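Transmembrane oligosaccharyl transferase (Archaeoglobus fulgidus, PDB 3WAJ) is a polytopic membrane protein of the STT3/AglB family, joining a helical GT-C-type membrane region to water-soluble core and peripheral domains. Local coordinates at residues 80-85 / 160-165; 48-53 / 568-573; 65-70 / 274-279; 167-172 / 208-213. All blocks are in the same frame, centred on the assembly; numbering follows the deposited sequence.

Interaction 1: residues 80-85 / 160-165; sequences THFGPF and NDHHIW. With ZN (zinc ion), chain B; SO4 (sulfate ion), chain C.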
# COMPACT_ATOMS: atom_id res chain seq x y z
N THR A 80 -1.63 -11.78 -10.09
CA THR A 80 -0.54 -11.21 -9.31
C THR A 80 0.35 -10.37 -10.20
O THR A 80 1.08 -10.92 -11.04
CB THR A 80 0.31 -12.33 -8.65
OG1 THR A 80 0.94 -13.11 -9.68
CG2 THR A 80 -0.56 -13.26 -7.86
N HIS A 81 0.33 -9.05 -10.04
CA HIS A 81 1.26 -8.24 -10.82
C HIS A 81 2.67 -8.20 -10.22
O HIS A 81 3.60 -7.77 -10.89
CB HIS A 81 0.75 -6.83 -11.07
CG HIS A 81 0.75 -5.96 -9.85
ND1 HIS A 81 -0.28 -5.97 -8.93
CD2 HIS A 81 1.66 -5.06 -9.39
CE1 HIS A 81 0.00 -5.12 -7.96
NE2 HIS A 81 1.17 -4.55 -8.21
N PHE A 82 2.83 -8.65 -8.98
CA PHE A 82 4.16 -8.62 -8.34
C PHE A 82 5.14 -9.45 -9.13
O PHE A 82 4.88 -10.62 -9.42
CB PHE A 82 4.11 -9.12 -6.90
CG PHE A 82 3.63 -8.09 -5.92
CD1 PHE A 82 3.00 -6.92 -6.35
CD2 PHE A 82 3.84 -8.28 -4.55
CE1 PHE A 82 2.55 -5.96 -5.42
CE2 PHE A 82 3.40 -7.33 -3.62
CZ PHE A 82 2.76 -6.16 -4.06
N GLY A 83 6.27 -8.85 -9.48
CA GLY A 83 7.19 -9.45 -10.44
C GLY A 83 8.01 -10.63 -9.95
O GLY A 83 8.21 -10.80 -8.74
N PRO A 84 8.49 -11.44 -10.90
CA PRO A 84 9.32 -12.59 -10.53
C PRO A 84 10.68 -12.22 -9.95
O PRO A 84 11.20 -13.04 -9.20
CB PRO A 84 9.49 -13.36 -11.86
CG PRO A 84 9.13 -12.36 -12.95
CD PRO A 84 8.12 -11.44 -12.33
N PHE A 85 11.24 -11.05 -10.26
CA PHE A 85 12.56 -10.76 -9.70
C PHE A 85 12.63 -10.92 -8.18
O PHE A 85 13.45 -11.68 -7.65
CB PHE A 85 13.09 -9.36 -10.07
CG PHE A 85 14.35 -9.01 -9.32
CD1 PHE A 85 14.32 -8.15 -8.24
CD2 PHE A 85 15.57 -9.62 -9.65
CE1 PHE A 85 15.48 -7.86 -7.52
CE2 PHE A 85 16.74 -9.33 -8.94
CZ PHE A 85 16.70 -8.45 -7.87
N ASN A 160 10.20 -5.12 2.42
CA ASN A 160 10.57 -5.95 1.29
C ASN A 160 9.59 -5.81 0.13
O ASN A 160 8.71 -6.66 -0.07
CB ASN A 160 10.68 -7.41 1.72
CG ASN A 160 11.18 -8.28 0.61
OD1 ASN A 160 12.06 -7.88 -0.15
ND2 ASN A 160 10.60 -9.46 0.47
N ASP A 161 9.75 -4.73 -0.64
CA ASP A 161 8.86 -4.40 -1.74
C ASP A 161 9.76 -4.14 -2.96
O ASP A 161 10.99 -4.07 -2.82
CB ASP A 161 8.00 -3.18 -1.38
CG ASP A 161 6.73 -3.08 -2.19
OD1 ASP A 161 6.62 -3.73 -3.26
OD2 ASP A 161 5.82 -2.34 -1.76
N HIS A 162 9.16 -4.00 -4.14
CA HIS A 162 9.95 -3.93 -5.36
C HIS A 162 10.39 -2.50 -5.73
O HIS A 162 11.10 -2.32 -6.73
CB HIS A 162 9.19 -4.58 -6.52
CG HIS A 162 7.85 -3.97 -6.79
ND1 HIS A 162 6.69 -4.72 -6.80
CD2 HIS A 162 7.49 -2.70 -7.07
CE1 HIS A 162 5.66 -3.92 -7.07
NE2 HIS A 162 6.12 -2.69 -7.23
N HIS A 163 9.99 -1.50 -4.95
CA HIS A 163 10.28 -0.11 -5.34
C HIS A 163 11.78 0.20 -5.30
O HIS A 163 12.29 0.98 -6.12
CB HIS A 163 9.47 0.91 -4.51
CG HIS A 163 8.00 0.63 -4.48
ND1 HIS A 163 7.18 0.78 -5.59
CD2 HIS A 163 7.18 0.20 -3.48
CE1 HIS A 163 5.94 0.45 -5.27
NE2 HIS A 163 5.92 0.11 -3.99
N ILE A 164 12.51 -0.38 -4.35
CA ILE A 164 13.96 -0.18 -4.35
C ILE A 164 14.54 -0.78 -5.62
O ILE A 164 15.47 -0.22 -6.20
CB ILE A 164 14.67 -0.73 -3.07
CG1 ILE A 164 16.19 -0.50 -3.16
CG2 ILE A 164 14.37 -2.20 -2.85
CD1 ILE A 164 16.60 0.96 -3.14
N TRP A 165 13.97 -1.88 -6.09
CA TRP A 165 14.52 -2.58 -7.25
C TRP A 165 14.16 -1.93 -8.57
O TRP A 165 14.89 -2.09 -9.56
CB TRP A 165 14.12 -4.05 -7.22
CG TRP A 165 14.64 -4.72 -5.98
CD1 TRP A 165 13.92 -5.12 -4.89
CD2 TRP A 165 16.00 -5.06 -5.69
NE1 TRP A 165 14.74 -5.68 -3.95
CE2 TRP A 165 16.03 -5.66 -4.42
CE3 TRP A 165 17.20 -4.91 -6.40
CZ2 TRP A 165 17.22 -6.12 -3.83
CZ3 TRP A 165 18.38 -5.35 -5.81
CH2 TRP A 165 18.38 -5.95 -4.54
ZN ZN B . 4.45 -1.03 -2.88
S SO4 C . 2.80 -1.22 -7.61
O1 SO4 C . 2.59 -2.31 -6.66
O2 SO4 C . 1.83 -1.37 -8.70
O3 SO4 C . 2.60 0.05 -6.92
O4 SO4 C . 4.15 -1.23 -8.19
O HOH W 1 4.45 -2.88 -4.21
O HOH W 2 2.66 0.26 -4.08
O HOH W 3 3.30 -0.47 -1.14
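Two edge-to-face aromatic pairs, His162 on Phe82 and Phe85 on Trp165, join the loop that leads into helix 84-96 to the beginning of helix 163-181, buried beside the zinc ion. The His162 ring turns its edge to the face of Phe82 with the planes 85° apart, and His162 CE1 lies 4.1 Å from Phe82 CE1. Three residues further along each segment, Phe85 sets CE1 against the indole, 3.4 Å from Trp165 CD2. Trp165 is broad enough to be packed on both faces, by Phe85 CE1 on one and by Ile164 CG2, towards the rim, on the other.

The Asp161-His162-His163 sequence places alternate side chains on the metal, an Asp-X-His pattern within the GT-C-type membrane region. Asp161 OD2 and His163 NE2 each bind zinc at 2.2 Å, with three waters, and Asp47 belongs to the same site. Asp161 OD1 accepts from His162 N at 2.7 Å on its anti side and somewhat out of the carboxylate plane, which probably helps to orient the group.

With CG between its backbone N and carbonyl carbon (chi1 58°), His162 swings away from the metal toward a sulfate ion. His162 NE2 donates to sulfate O4 at 2.6 Å, and ND1 bonds to Tyr51 OH, fixing the ring's rotation. His81 NE2 reaches sulfate O1 at 3.1 Å in a nearly straight bond (173°), and Arg426 also holds the anion.

Interaction 2: residues 48-53 / 568-573; sequences PWYYYR and NPFQAG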
# COMPACT_ATOMS: atom_id res chain seq x y z
N PRO A 48 4.90 -5.74 1.50
CA PRO A 48 5.89 -6.77 1.87
C PRO A 48 5.24 -8.04 2.42
O PRO A 48 5.81 -9.11 2.26
CB PRO A 48 6.73 -6.07 2.95
CG PRO A 48 6.61 -4.59 2.61
CD PRO A 48 5.18 -4.44 2.14
N TRP A 49 4.08 -7.93 3.06
CA TRP A 49 3.40 -9.15 3.51
C TRP A 49 2.94 -10.02 2.34
O TRP A 49 2.89 -11.25 2.45
CB TRP A 49 2.25 -8.82 4.46
CG TRP A 49 2.79 -8.22 5.73
CD1 TRP A 49 3.11 -6.91 5.94
CD2 TRP A 49 3.12 -8.92 6.95
NE1 TRP A 49 3.60 -6.75 7.22
CE2 TRP A 49 3.62 -7.97 7.85
CE3 TRP A 49 3.05 -10.26 7.34
CZ2 TRP A 49 4.04 -8.31 9.16
CZ3 TRP A 49 3.45 -10.60 8.65
CH2 TRP A 49 3.94 -9.62 9.53
N TYR A 50 2.61 -9.40 1.22
CA TYR A 50 2.16 -10.16 0.06
C TYR A 50 3.34 -10.81 -0.68
O TYR A 50 3.22 -11.94 -1.16
CB TYR A 50 1.31 -9.30 -0.89
CG TYR A 50 0.56 -10.17 -1.86
CD1 TYR A 50 -0.53 -10.92 -1.44
CD2 TYR A 50 0.97 -10.28 -3.19
CE1 TYR A 50 -1.24 -11.74 -2.32
CE2 TYR A 50 0.26 -11.10 -4.09
CZ TYR A 50 -0.84 -11.83 -3.64
OH TYR A 50 -1.54 -12.65 -4.49
N TYR A 51 4.47 -10.10 -0.78
CA TYR A 51 5.70 -10.75 -1.25
C TYR A 51 5.96 -12.01 -0.44
O TYR A 51 6.20 -13.08 -0.98
CB TYR A 51 6.91 -9.82 -1.25
CG TYR A 51 7.02 -9.15 -2.59
CD1 TYR A 51 7.31 -9.90 -3.73
CD2 TYR A 51 6.76 -7.79 -2.74
CE1 TYR A 51 7.35 -9.30 -4.98
CE2 TYR A 51 6.81 -7.19 -3.98
CZ TYR A 51 7.09 -7.94 -5.09
OH TYR A 51 7.14 -7.33 -6.31
N TYR A 52 5.88 -11.86 0.88
CA TYR A 52 6.05 -12.94 1.82
C TYR A 52 5.13 -14.11 1.46
O TYR A 52 5.59 -15.25 1.37
CB TYR A 52 5.77 -12.39 3.22
CG TYR A 52 5.64 -13.37 4.35
CD1 TYR A 52 4.51 -13.32 5.19
CD2 TYR A 52 6.63 -14.31 4.63
CE1 TYR A 52 4.37 -14.18 6.26
CE2 TYR A 52 6.48 -15.19 5.72
CZ TYR A 52 5.35 -15.11 6.52
OH TYR A 52 5.18 -15.95 7.60
N ARG A 53 3.86 -13.81 1.24
CA ARG A 53 2.88 -14.82 0.85
C ARG A 53 3.34 -15.53 -0.43
O ARG A 53 3.29 -16.76 -0.52
CB ARG A 53 1.49 -14.17 0.68
CG ARG A 53 0.36 -15.09 0.18
CD ARG A 53 0.40 -15.36 -1.36
NE ARG A 53 -0.73 -16.19 -1.77
CZ ARG A 53 -0.83 -17.49 -1.52
NH1 ARG A 53 0.16 -18.12 -0.90
NH2 ARG A 53 -1.91 -18.16 -1.89
N ASN A 568 -8.56 -6.01 -0.81
CA ASN A 568 -7.12 -6.08 -1.06
C ASN A 568 -6.48 -4.72 -1.03
O ASN A 568 -7.12 -3.73 -1.42
CB ASN A 568 -6.88 -6.49 -2.54
CG ASN A 568 -6.66 -7.95 -2.71
OD1 ASN A 568 -6.28 -8.63 -1.77
ND2 ASN A 568 -6.89 -8.45 -3.92
N PRO A 569 -5.18 -4.67 -0.72
CA PRO A 569 -4.43 -3.43 -0.95
C PRO A 569 -4.10 -3.15 -2.43
O PRO A 569 -3.45 -2.14 -2.71
CB PRO A 569 -3.16 -3.63 -0.11
CG PRO A 569 -3.61 -4.61 0.98
CD PRO A 569 -4.48 -5.57 0.21
N PHE A 570 -4.53 -4.02 -3.35
CA PHE A 570 -4.59 -3.67 -4.79
C PHE A 570 -5.91 -2.99 -5.12
O PHE A 570 -6.21 -2.79 -6.29
CB PHE A 570 -4.49 -4.91 -5.68
CG PHE A 570 -3.36 -5.81 -5.33
CD1 PHE A 570 -2.08 -5.31 -5.15
CD2 PHE A 570 -3.57 -7.16 -5.14
CE1 PHE A 570 -1.04 -6.14 -4.79
CE2 PHE A 570 -2.53 -8.00 -4.78
CZ PHE A 570 -1.27 -7.49 -4.61
N GLN A 571 -6.70 -2.70 -4.08
CA GLN A 571 -8.03 -2.08 -4.19
C GLN A 571 -9.08 -2.95 -4.89
O GLN A 571 -10.03 -2.43 -5.46
CB GLN A 571 -7.95 -0.67 -4.79
CG GLN A 571 -7.12 0.30 -3.93
CD GLN A 571 -6.88 1.65 -4.59
OE1 GLN A 571 -7.32 1.90 -5.71
NE2 GLN A 571 -6.17 2.53 -3.89
N ALA A 572 -8.89 -4.27 -4.82
CA ALA A 572 -9.93 -5.22 -5.22
C ALA A 572 -10.94 -5.41 -4.07
O ALA A 572 -10.57 -5.32 -2.90
CB ALA A 572 -9.32 -6.55 -5.57
N GLY A 573 -12.21 -5.67 -4.41
CA GLY A 573 -13.21 -6.04 -3.41
C GLY A 573 -13.76 -4.89 -2.56
O GLY A 573 -14.42 -5.14 -1.54
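Tyr50, whose ring meets Phe570, has its hydroxyl hydrogen-bonded to Asp69 OD2, an atom that also takes a salt bridge from Arg53 NE. Tyrosine suits this position on helix 47-60: the hydroxyl is tethered while the hydrocarbon part of the ring is left to packing. Its CG lies anti to the backbone N (chi1 -165°), which carries the ring out from the helix toward the 568-573 loop.

Phe570 comes in edge first. Its CZ stands 3.8 Å from Tyr50 CD2 and 4.0 Å from Tyr50 CE2, above the rim of the ring rather than its middle. The planes are almost perpendicular, at 89°, with centroids 5.3 Å apart, so this is a T-shaped pair in which the C-H at Phe570 CZ points at the Tyr50 face, towards its rim. A phenylalanine fits because its end has no polar group to satisfy.

The loop presents this ring from a type I beta turn, Asn568 to Gln571, closed by Gln571 N to Asn568 O at 2.9 Å. Pro569 supplies the second position, where its fixed phi is favourable. Gln571 then adopts a left-handed conformation and Asn568 N bonds to Ala572 O at 3.0 Å, the pattern of a type I turn with a G1 bulge. Phe570 also touches His81 and Phe82, and its side chain is about 6 Å from the sulfate. The pair thus belongs to the interface where a turn of the AglB core region meets a helix of the GT-C-type membrane region, close to the zinc site.

Interaction 3: residues 65-70 / 274-279; sequences RIWFDP and IFYSPF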
# COMPACT_ATOMS: atom_id res chain seq x y z
N ARG A 65 6.06 -20.52 -9.75
CA ARG A 65 5.33 -19.55 -8.95
C ARG A 65 3.95 -19.38 -9.53
O ARG A 65 3.72 -19.72 -10.69
CB ARG A 65 6.06 -18.20 -8.87
CG ARG A 65 6.32 -17.53 -10.21
CD ARG A 65 6.43 -16.02 -10.05
NE ARG A 65 5.13 -15.39 -9.78
CZ ARG A 65 4.94 -14.09 -9.59
NH1 ARG A 65 5.97 -13.26 -9.63
NH2 ARG A 65 3.71 -13.62 -9.35
N ILE A 66 3.02 -18.90 -8.70
CA ILE A 66 1.66 -18.61 -9.17
C ILE A 66 1.61 -17.26 -9.89
O ILE A 66 2.48 -16.40 -9.70
CB ILE A 66 0.68 -18.59 -7.98
CG1 ILE A 66 1.02 -17.43 -7.04
CG2 ILE A 66 0.72 -19.93 -7.24
CD1 ILE A 66 -0.01 -17.18 -5.96
N TRP A 67 0.57 -17.06 -10.70
CA TRP A 67 0.33 -15.79 -11.38
C TRP A 67 -1.11 -15.40 -11.14
O TRP A 67 -1.62 -14.43 -11.72
CB TRP A 67 0.60 -15.94 -12.89
CG TRP A 67 2.02 -16.28 -13.12
CD1 TRP A 67 2.56 -17.54 -13.25
CD2 TRP A 67 3.12 -15.37 -13.18
NE1 TRP A 67 3.92 -17.45 -13.41
CE2 TRP A 67 4.29 -16.13 -13.37
CE3 TRP A 67 3.22 -13.97 -13.09
CZ2 TRP A 67 5.55 -15.54 -13.49
CZ3 TRP A 67 4.46 -13.39 -13.21
CH2 TRP A 67 5.62 -14.17 -13.40
N PHE A 68 -1.75 -16.18 -10.28
CA PHE A 68 -3.11 -15.89 -9.84
C PHE A 68 -3.32 -16.46 -8.43
O PHE A 68 -2.76 -17.50 -8.07
CB PHE A 68 -4.11 -16.47 -10.85
CG PHE A 68 -5.54 -16.21 -10.49
CD1 PHE A 68 -6.16 -15.02 -10.86
CD2 PHE A 68 -6.28 -17.16 -9.79
CE1 PHE A 68 -7.49 -14.77 -10.54
CE2 PHE A 68 -7.61 -16.92 -9.45
CZ PHE A 68 -8.22 -15.72 -9.83
N ASP A 69 -4.12 -15.76 -7.63
CA ASP A 69 -4.19 -16.04 -6.20
C ASP A 69 -5.63 -16.00 -5.75
O ASP A 69 -6.16 -14.93 -5.47
CB ASP A 69 -3.34 -15.02 -5.42
CG ASP A 69 -3.32 -15.27 -3.89
OD1 ASP A 69 -3.84 -16.31 -3.42
OD2 ASP A 69 -2.77 -14.43 -3.15
N PRO A 70 -6.29 -17.16 -5.72
CA PRO A 70 -7.69 -17.21 -5.31
C PRO A 70 -7.87 -16.97 -3.81
O PRO A 70 -9.00 -16.86 -3.33
CB PRO A 70 -8.12 -18.65 -5.67
CG PRO A 70 -6.84 -19.42 -5.67
CD PRO A 70 -5.81 -18.47 -6.20
N ILE A 274 0.84 -3.59 -16.65
CA ILE A 274 1.28 -3.90 -15.28
C ILE A 274 1.45 -5.42 -14.99
O ILE A 274 2.48 -5.85 -14.49
CB ILE A 274 0.41 -3.16 -14.19
CG1 ILE A 274 1.09 -3.21 -12.81
CG2 ILE A 274 -1.02 -3.71 -14.14
CD1 ILE A 274 2.47 -2.52 -12.75
N PHE A 275 0.45 -6.21 -15.35
CA PHE A 275 0.56 -7.67 -15.31
C PHE A 275 1.52 -8.23 -16.36
O PHE A 275 1.85 -7.56 -17.35
CB PHE A 275 -0.83 -8.29 -15.47
CG PHE A 275 -1.80 -7.89 -14.37
CD1 PHE A 275 -1.72 -8.48 -13.11
CD2 PHE A 275 -2.77 -6.91 -14.60
CE1 PHE A 275 -2.61 -8.13 -12.08
CE2 PHE A 275 -3.66 -6.54 -13.57
CZ PHE A 275 -3.58 -7.15 -12.30
N TYR A 276 1.97 -9.47 -16.15
CA TYR A 276 2.99 -10.06 -17.02
C TYR A 276 2.41 -10.64 -18.32
O TYR A 276 2.02 -11.81 -18.39
CB TYR A 276 3.90 -11.02 -16.23
CG TYR A 276 4.85 -10.20 -15.41
CD1 TYR A 276 6.09 -9.82 -15.92
CD2 TYR A 276 4.48 -9.70 -14.16
CE1 TYR A 276 6.96 -9.01 -15.20
CE2 TYR A 276 5.33 -8.89 -13.43
CZ TYR A 276 6.57 -8.55 -13.95
OH TYR A 276 7.42 -7.74 -13.22
N SER A 277 2.39 -9.78 -19.34
CA SER A 277 1.63 -10.02 -20.56
C SER A 277 2.55 -9.93 -21.77
O SER A 277 3.72 -9.55 -21.64
CB SER A 277 0.48 -9.01 -20.68
OG SER A 277 0.94 -7.72 -21.01
N PRO A 278 2.05 -10.31 -22.96
CA PRO A 278 3.01 -10.19 -24.06
C PRO A 278 3.15 -8.76 -24.59
O PRO A 278 3.99 -8.52 -25.46
CB PRO A 278 2.47 -11.15 -25.12
CG PRO A 278 1.01 -11.28 -24.83
CD PRO A 278 0.84 -11.08 -23.34
N PHE A 279 2.37 -7.82 -24.06
CA PHE A 279 2.55 -6.41 -24.40
C PHE A 279 3.99 -5.96 -24.17
O PHE A 279 4.62 -5.33 -25.03
CB PHE A 279 1.61 -5.52 -23.57
CG PHE A 279 1.84 -4.05 -23.81
CD1 PHE A 279 2.42 -3.26 -22.83
CD2 PHE A 279 1.49 -3.46 -25.03
CE1 PHE A 279 2.65 -1.90 -23.05
CE2 PHE A 279 1.71 -2.11 -25.25
CZ PHE A 279 2.30 -1.32 -24.27
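Trp67 and Tyr276 bury nearly equal surface and carry this contact between them. The far corner of the indole, Trp67 CZ3, is the atom that touches: it lies 3.8 Å from Tyr276 CD2 and 3.9 Å from Tyr276 CB, resting where the tyrosine ring joins its side-chain stem. The rings are inclined at 58°, with the indole six-membered ring and the phenol centred 5.7 Å apart, a slanting contact that is neither a stack nor edge-to-face. Both side chains have CG anti to their carbonyl carbon (chi1 -63° for Trp67, -76° for Tyr276), which directs them into the gap between the two backbones. Trp67 CA and Tyr276 CA are 8.5 Å apart, and two long aromatic side chains are able to span this separation.

Arg65 backs the indole. Its NE sits 3.6 Å above the Trp67 ring plane, near the rim, and the flat guanidinium is held in place by a side-on grip on one carbonyl: Ile66 O accepts from Arg65 NE at 2.8 Å and from Arg65 NH2 at 3.1 Å. Arg65 NH1 reaches Phe82 O as well.

The polar end of Tyr276 is bonded to Val212 O, tying its loop to helix 199-214. Next in sequence, Ser277 accepts a weak bond from Phe279 N through OG, as a small hydroxyl residue at an N-cap does. The contact therefore links the approach to the two-stranded antiparallel ribbon 68-69/78-79 with the N-capped start of helix 278-303, as loop-to-loop packing within the GT-C-type membrane region.

Interaction 4: residues 167-172 / 208-213; sequences AFWQVS and IGLYVL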
# COMPACT_ATOMS: atom_id res chain seq x y z
N ALA A 167 14.20 1.30 -8.76
CA ALA A 167 15.27 2.30 -8.80
C ALA A 167 16.61 1.66 -9.17
O ALA A 167 17.32 2.15 -10.05
CB ALA A 167 15.37 3.04 -7.48
N PHE A 168 16.94 0.56 -8.51
CA PHE A 168 18.23 -0.10 -8.72
C PHE A 168 18.40 -0.54 -10.17
O PHE A 168 19.42 -0.26 -10.79
CB PHE A 168 18.37 -1.28 -7.75
CG PHE A 168 19.72 -1.95 -7.78
CD1 PHE A 168 20.63 -1.73 -6.77
CD2 PHE A 168 20.07 -2.82 -8.81
CE1 PHE A 168 21.87 -2.35 -6.77
CE2 PHE A 168 21.31 -3.44 -8.84
CZ PHE A 168 22.21 -3.20 -7.81
N TRP A 169 17.42 -1.25 -10.73
CA TRP A 169 17.60 -1.73 -12.10
C TRP A 169 17.46 -0.62 -13.15
O TRP A 169 18.05 -0.70 -14.22
CB TRP A 169 16.70 -2.94 -12.40
CG TRP A 169 17.05 -4.15 -11.55
CD1 TRP A 169 16.26 -4.75 -10.60
CD2 TRP A 169 18.29 -4.88 -11.54
NE1 TRP A 169 16.92 -5.80 -10.02
CE2 TRP A 169 18.17 -5.90 -10.57
CE3 TRP A 169 19.49 -4.76 -12.26
CZ2 TRP A 169 19.22 -6.81 -10.31
CZ3 TRP A 169 20.51 -5.65 -12.00
CH2 TRP A 169 20.38 -6.66 -11.03
N GLN A 170 16.69 0.43 -12.85
CA GLN A 170 16.54 1.51 -13.83
C GLN A 170 17.86 2.25 -14.01
O GLN A 170 18.34 2.42 -15.13
CB GLN A 170 15.45 2.51 -13.43
CG GLN A 170 15.18 3.55 -14.52
CD GLN A 170 14.48 4.79 -13.99
OE1 GLN A 170 13.32 5.05 -14.31
NE2 GLN A 170 15.19 5.56 -13.17
N VAL A 171 18.43 2.68 -12.88
CA VAL A 171 19.74 3.32 -12.86
C VAL A 171 20.81 2.40 -13.45
O VAL A 171 21.62 2.83 -14.26
CB VAL A 171 20.12 3.75 -11.44
CG1 VAL A 171 21.48 4.45 -11.42
CG2 VAL A 171 19.05 4.67 -10.87
N SER A 172 20.79 1.14 -13.03
CA SER A 172 21.68 0.12 -13.58
C SER A 172 21.56 0.06 -15.09
O SER A 172 22.57 -0.03 -15.78
CB SER A 172 21.37 -1.27 -13.01
OG SER A 172 21.77 -1.37 -11.66
N ILE A 208 17.91 -4.27 -18.09
CA ILE A 208 16.56 -3.92 -18.53
C ILE A 208 15.59 -5.06 -18.21
O ILE A 208 14.58 -4.85 -17.53
CB ILE A 208 16.49 -3.56 -20.01
CG1 ILE A 208 17.18 -2.21 -20.24
CG2 ILE A 208 15.02 -3.50 -20.48
CD1 ILE A 208 17.25 -1.81 -21.69
N GLY A 209 15.92 -6.25 -18.69
CA GLY A 209 15.17 -7.46 -18.37
C GLY A 209 14.82 -7.54 -16.90
O GLY A 209 13.66 -7.78 -16.55
N LEU A 210 15.81 -7.31 -16.03
CA LEU A 210 15.59 -7.43 -14.59
C LEU A 210 14.66 -6.32 -14.10
O LEU A 210 13.82 -6.54 -13.22
CB LEU A 210 16.91 -7.44 -13.82
CG LEU A 210 17.72 -8.71 -14.07
CD1 LEU A 210 18.99 -8.74 -13.25
CD2 LEU A 210 16.88 -9.93 -13.77
N TYR A 211 14.80 -5.14 -14.71
CA TYR A 211 13.89 -4.03 -14.42
C TYR A 211 12.41 -4.40 -14.66
O TYR A 211 11.58 -4.30 -13.76
CB TYR A 211 14.31 -2.78 -15.21
CG TYR A 211 13.48 -1.55 -14.94
CD1 TYR A 211 13.06 -1.24 -13.66
CD2 TYR A 211 13.12 -0.69 -15.97
CE1 TYR A 211 12.29 -0.12 -13.41
CE2 TYR A 211 12.36 0.44 -15.72
CZ TYR A 211 11.94 0.72 -14.44
OH TYR A 211 11.18 1.83 -14.19
N VAL A 212 12.09 -4.87 -15.86
CA VAL A 212 10.72 -5.30 -16.17
C VAL A 212 10.31 -6.48 -15.29
O VAL A 212 9.15 -6.63 -14.93
CB VAL A 212 10.54 -5.67 -17.67
CG1 VAL A 212 9.07 -5.90 -18.01
CG2 VAL A 212 11.13 -4.58 -18.58
N LEU A 213 11.27 -7.33 -14.93
CA LEU A 213 10.94 -8.50 -14.10
C LEU A 213 10.72 -8.10 -12.63
O LEU A 213 10.17 -8.87 -11.85
CB LEU A 213 11.99 -9.61 -14.25
CG LEU A 213 12.08 -10.30 -15.61
CD1 LEU A 213 12.99 -11.54 -15.58
CD2 LEU A 213 10.70 -10.66 -16.12
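Antiparallel helix packing within the GT-C-type membrane bundle brings Trp169, Leu210 and Tyr211 together where helix 163-181 runs against helix 199-214. The local axes make an angle of 155° and approach to 8.4 Å.

Leu210 lies over the indole of Trp169 in a CH-pi contact: Leu210 CD1 is 3.3 Å from Trp169 CH2, while Leu210 CB sits over the centre of the ring system. Leucine fits because two aliphatic points can cover so wide a face. The opposite face is taken by Phe168 CD2, 3.8 Å above the plane, which leaves the indole sandwiched between its own helix and the next.

The backbones come close beneath it, where Trp169 CB meets Tyr211 CA at 3.6 Å. With CG anti to the backbone N (chi1 -178°), the Tyr211 ring runs alongside Gln170. A second CH-pi contact results, Gln170 CB standing 4.2 Å from the Tyr211 ring centroid and 16° off its normal. The phenol hydroxyl is hydrogen-bonded to Tyr430 OH.

Within helix 163-181, Ser172 OG turns back to donate to Phe168 O at 2.7 Å, from the face of that carbonyl opposite to Ser172 N.

How the interactions relate
Interaction 1 is the hub, its centre 11 to 12 Å from the other three; it supplies two of the three protein residues at the zinc ion, and two histidines to the sulfate. Interaction 2 joins it where Phe82 CD2 packs 3.2 Å from Tyr51 CE2 and Phe570 CE1 lies 3.5 Å from His81 CE1. Interaction 3 reaches it by Thr80 N to Trp67 O at 3.1 Å, and interaction 4 by Phe85 N to Leu213 O at 2.9 Å. Asp69 of interaction 3 receives Tyr50 and Arg53 of interaction 2, whereas Tyr276 OH is 3.3 Å from Leu213 O of interaction 4. Interactions 2 and 4 do not touch. The side chains of Tyr276 and Tyr211 are each about 13 Å from the zinc ion.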